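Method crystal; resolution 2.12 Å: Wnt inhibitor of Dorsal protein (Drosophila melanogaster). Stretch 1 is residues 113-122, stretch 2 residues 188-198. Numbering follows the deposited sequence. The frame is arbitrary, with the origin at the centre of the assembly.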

# COMPACT_ATOMS: atom_id res chain seq x y z
N GLY A 113 -3.33 12.25 13.38
CA GLY A 113 -3.06 13.38 12.50
C GLY A 113 -3.12 12.99 11.03
O GLY A 113 -4.01 12.25 10.61
N ALA A 114 -2.16 13.48 10.26
CA ALA A 114 -2.09 13.20 8.83
C ALA A 114 -1.76 11.73 8.58
O ALA A 114 -2.30 11.11 7.67
CB ALA A 114 -1.06 14.09 8.16
N ILE A 115 -0.86 11.19 9.40
CA ILE A 115 -0.45 9.80 9.30
C ILE A 115 -1.63 8.84 9.42
O ILE A 115 -1.81 7.96 8.58
CB ILE A 115 0.59 9.45 10.38
CG1 ILE A 115 1.84 10.31 10.21
CG2 ILE A 115 0.96 7.97 10.31
CD1 ILE A 115 2.54 10.13 8.89
N GLY A 116 -2.44 9.04 10.46
CA GLY A 116 -3.60 8.19 10.69
C GLY A 116 -4.59 8.23 9.54
O GLY A 116 -5.10 7.19 9.11
N HIS A 117 -4.85 9.43 9.03
CA HIS A 117 -5.79 9.59 7.93
C HIS A 117 -5.29 8.90 6.67
O HIS A 117 -6.06 8.24 5.97
CB HIS A 117 -6.02 11.07 7.63
CG HIS A 117 -6.83 11.32 6.40
ND1 HIS A 117 -8.19 11.16 6.36
CD2 HIS A 117 -6.45 11.70 5.15
CE1 HIS A 117 -8.63 11.43 5.14
NE2 HIS A 117 -7.60 11.77 4.39
N ASN A 118 -4.00 9.05 6.39
CA ASN A 118 -3.42 8.49 5.17
C ASN A 118 -3.40 6.97 5.18
O ASN A 118 -3.54 6.34 4.13
CB ASN A 118 -2.01 9.05 4.94
CG ASN A 118 -2.03 10.52 4.56
OD1 ASN A 118 -3.03 11.03 4.06
ND2 ASN A 118 -0.91 11.20 4.78
N ARG A 119 -3.23 6.37 6.35
CA ARG A 119 -3.28 4.92 6.45
C ARG A 119 -4.69 4.42 6.14
O ARG A 119 -4.85 3.37 5.51
CB ARG A 119 -2.82 4.45 7.83
CG ARG A 119 -1.37 4.79 8.12
CD ARG A 119 -0.90 4.19 9.43
NE ARG A 119 0.42 4.67 9.80
CZ ARG A 119 1.07 4.29 10.90
NH1 ARG A 119 0.51 3.43 11.73
NH2 ARG A 119 2.27 4.78 11.16
N ARG A 120 -5.70 5.17 6.56
CA ARG A 120 -7.08 4.87 6.20
C ARG A 120 -7.30 5.02 4.70
O ARG A 120 -8.03 4.24 4.10
CB ARG A 120 -8.05 5.77 6.97
CG ARG A 120 -8.21 5.40 8.44
CD ARG A 120 -9.06 6.42 9.19
NE ARG A 120 -10.36 6.63 8.54
CZ ARG A 120 -11.44 5.89 8.77
NH1 ARG A 120 -11.38 4.88 9.62
NH2 ARG A 120 -12.57 6.16 8.14
N VAL A 121 -6.66 6.02 4.10
CA VAL A 121 -6.78 6.25 2.66
C VAL A 121 -6.20 5.07 1.88
O VAL A 121 -6.83 4.55 0.96
CB VAL A 121 -6.06 7.54 2.23
CG1 VAL A 121 -6.03 7.67 0.71
CG2 VAL A 121 -6.72 8.76 2.86
N VAL A 122 -5.00 4.65 2.27
CA VAL A 122 -4.35 3.50 1.66
C VAL A 122 -5.16 2.23 1.88
O VAL A 122 -5.28 1.39 0.99
CB VAL A 122 -2.92 3.32 2.21
CG1 VAL A 122 -2.30 2.03 1.69
CG2 VAL A 122 -2.06 4.52 1.84
N ASN A 188 -14.83 14.01 7.46
CA ASN A 188 -14.50 15.41 7.20
C ASN A 188 -13.69 15.53 5.92
O ASN A 188 -14.11 16.17 4.96
CB ASN A 188 -13.76 16.03 8.38
CG ASN A 188 -13.33 17.46 8.11
OD1 ASN A 188 -12.16 17.81 8.27
ND2 ASN A 188 -14.27 18.30 7.70
N ILE A 189 -12.51 14.92 5.92
CA ILE A 189 -11.69 14.85 4.71
C ILE A 189 -11.97 13.53 4.00
O ILE A 189 -11.97 12.47 4.64
CB ILE A 189 -10.19 14.95 5.05
CG1 ILE A 189 -9.88 16.31 5.67
CG2 ILE A 189 -9.33 14.73 3.80
CD1 ILE A 189 -8.41 16.54 5.95
N PRO A 190 -12.24 13.59 2.69
CA PRO A 190 -12.54 12.39 1.89
C PRO A 190 -11.48 11.31 2.03
O PRO A 190 -10.29 11.61 2.12
CB PRO A 190 -12.59 12.93 0.45
CG PRO A 190 -11.97 14.30 0.51
CD PRO A 190 -12.28 14.81 1.87
N LEU A 191 -11.91 10.06 2.04
CA LEU A 191 -11.02 8.93 2.27
C LEU A 191 -10.20 8.56 1.04
O LEU A 191 -9.36 7.66 1.09
CB LEU A 191 -11.82 7.71 2.75
CG LEU A 191 -11.13 6.79 3.76
CD1 LEU A 191 -10.78 7.57 5.03
CD2 LEU A 191 -12.02 5.60 4.09
N ASP A 192 -10.44 9.25 -0.07
CA ASP A 192 -9.67 9.02 -1.29
C ASP A 192 -8.68 10.15 -1.53
O ASP A 192 -8.11 10.27 -2.62
CB ASP A 192 -10.60 8.85 -2.50
CG ASP A 192 -11.41 10.10 -2.79
OD1 ASP A 192 -11.59 10.93 -1.88
OD2 ASP A 192 -11.87 10.26 -3.94
N SER A 193 -8.46 10.96 -0.50
CA SER A 193 -7.49 12.05 -0.57
C SER A 193 -6.41 11.90 0.49
O SER A 193 -6.70 11.81 1.68
CB SER A 193 -8.19 13.41 -0.41
OG SER A 193 -9.09 13.66 -1.47
N LEU A 194 -5.16 11.86 0.04
CA LEU A 194 -4.02 11.89 0.96
C LEU A 194 -3.83 13.32 1.45
O LEU A 194 -4.16 14.27 0.75
CB LEU A 194 -2.75 11.40 0.26
CG LEU A 194 -2.70 9.94 -0.18
CD1 LEU A 194 -1.51 9.70 -1.11
CD2 LEU A 194 -2.64 9.02 1.03
N VAL A 195 -3.28 13.46 2.65
CA VAL A 195 -3.02 14.79 3.19
C VAL A 195 -1.57 14.93 3.63
O VAL A 195 -0.93 13.96 4.04
CB VAL A 195 -3.95 15.12 4.39
CG1 VAL A 195 -5.41 15.15 3.94
CG2 VAL A 195 -3.76 14.11 5.52
N PHE A 196 -1.05 16.15 3.52
CA PHE A 196 0.27 16.48 4.04
C PHE A 196 0.22 17.85 4.70
O PHE A 196 -0.78 18.56 4.57
CB PHE A 196 1.34 16.43 2.94
CG PHE A 196 1.18 17.47 1.87
CD1 PHE A 196 0.27 17.30 0.85
CD2 PHE A 196 1.97 18.62 1.89
CE1 PHE A 196 0.13 18.26 -0.14
CE2 PHE A 196 1.83 19.58 0.90
CZ PHE A 196 0.91 19.40 -0.11
N MET A 197 1.29 18.21 5.40
CA MET A 197 1.29 19.43 6.19
C MET A 197 2.40 20.40 5.81
O MET A 197 2.18 21.61 5.73
CB MET A 197 1.38 19.08 7.68
CG MET A 197 0.20 18.26 8.18
SD MET A 197 0.48 17.45 9.77
CE MET A 197 0.88 18.85 10.81
N GLN A 198 3.59 19.87 5.55
CA GLN A 198 4.76 20.70 5.31
C GLN A 198 5.05 20.89 3.82
O GLN A 198 4.78 20.01 3.01
CB GLN A 198 5.99 20.10 5.99
CG GLN A 198 7.21 21.01 6.01
CD GLN A 198 7.15 22.03 7.13
OE1 GLN A 198 7.88 23.02 7.12
NE2 GLN A 198 6.29 21.78 8.11
O HOH W 1 -8.75 5.48 -0.66

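The helix of residues 113-122 lies against a segment, 188-198, that is mostly loop and turn, with a short strand at Val-195 and Phe-196. A helix satisfies its own peptide groups, as Asn-118 N to Ala-114 O (3.0 Å) and Val-121 N to His-117 O (3.0 Å) illustrate. The loop presents backbone groups that find no partner within their own stretch, and it is largely the helix's polar side chains that meet them.

Asn-118 does this most completely. Its carboxamide carries an acceptor and a donor on one flat group, and so can read both polar atoms of a single residue in an extended backbone. Val-195 N donates to Asn-118 OD1 at 2.8 Å, and Asn-118 ND2 donates to Val-195 O at 2.9 Å; both bonds are nearly straight, with angles of 166° and 174° at the hydrogen. The CA-to-CB bond of Asn-118 points sideways, but chi1 in the m well brings the amide to the strand.

One residue earlier on the helix, His-117 has its CA-to-CB bond pointing toward the loop. Its NE2 donates to Ser-193 O at 2.9 Å, with a more bent angle of 143°, so this nitrogen carries a proton. Ser-193 O lies at the ring edge, near the ring plane, where an imidazole N-H can reach it. Pro-190 O also lies near that plane, 3.5 Å from His-117 CE1, but its hydrogen bond is with Ser-193 N (3.3 Å), within the type I turn from Pro-190 to Ser-193. The ring also has apolar neighbours: His-117 CD2 is 3.6 Å from Val-195 CG2, and His-117 NE2 is 3.5 Å from Ile-189 CG2.

Leu-191 O, in the same turn, is met differently. Val-121 CA approaches it at 3.3 Å in a CA-H...O contact (142° at the hydrogen), a weak supplement to a water that donates to both Leu-191 O (2.9 Å) and Val-121 O (2.7 Å). The water thus joins the two backbones through their carbonyls.

Apolar packing fills in around these bonds. Ala-114 points its CB toward the loop, a methyl that fits without needing a polar partner; Ala-114 CB touches Val-195 CG2 at 3.8 Å and Met-197 SD at 4.0 Å. Farther along, the branched Val-121 packs its CG1 against Leu-194 CD2 at 3.7 Å. The exposed Arg-120 side chain passes Leu-191, with Arg-120 NE 3.7 Å from Leu-191 CD1, a contact without a hydrogen bond.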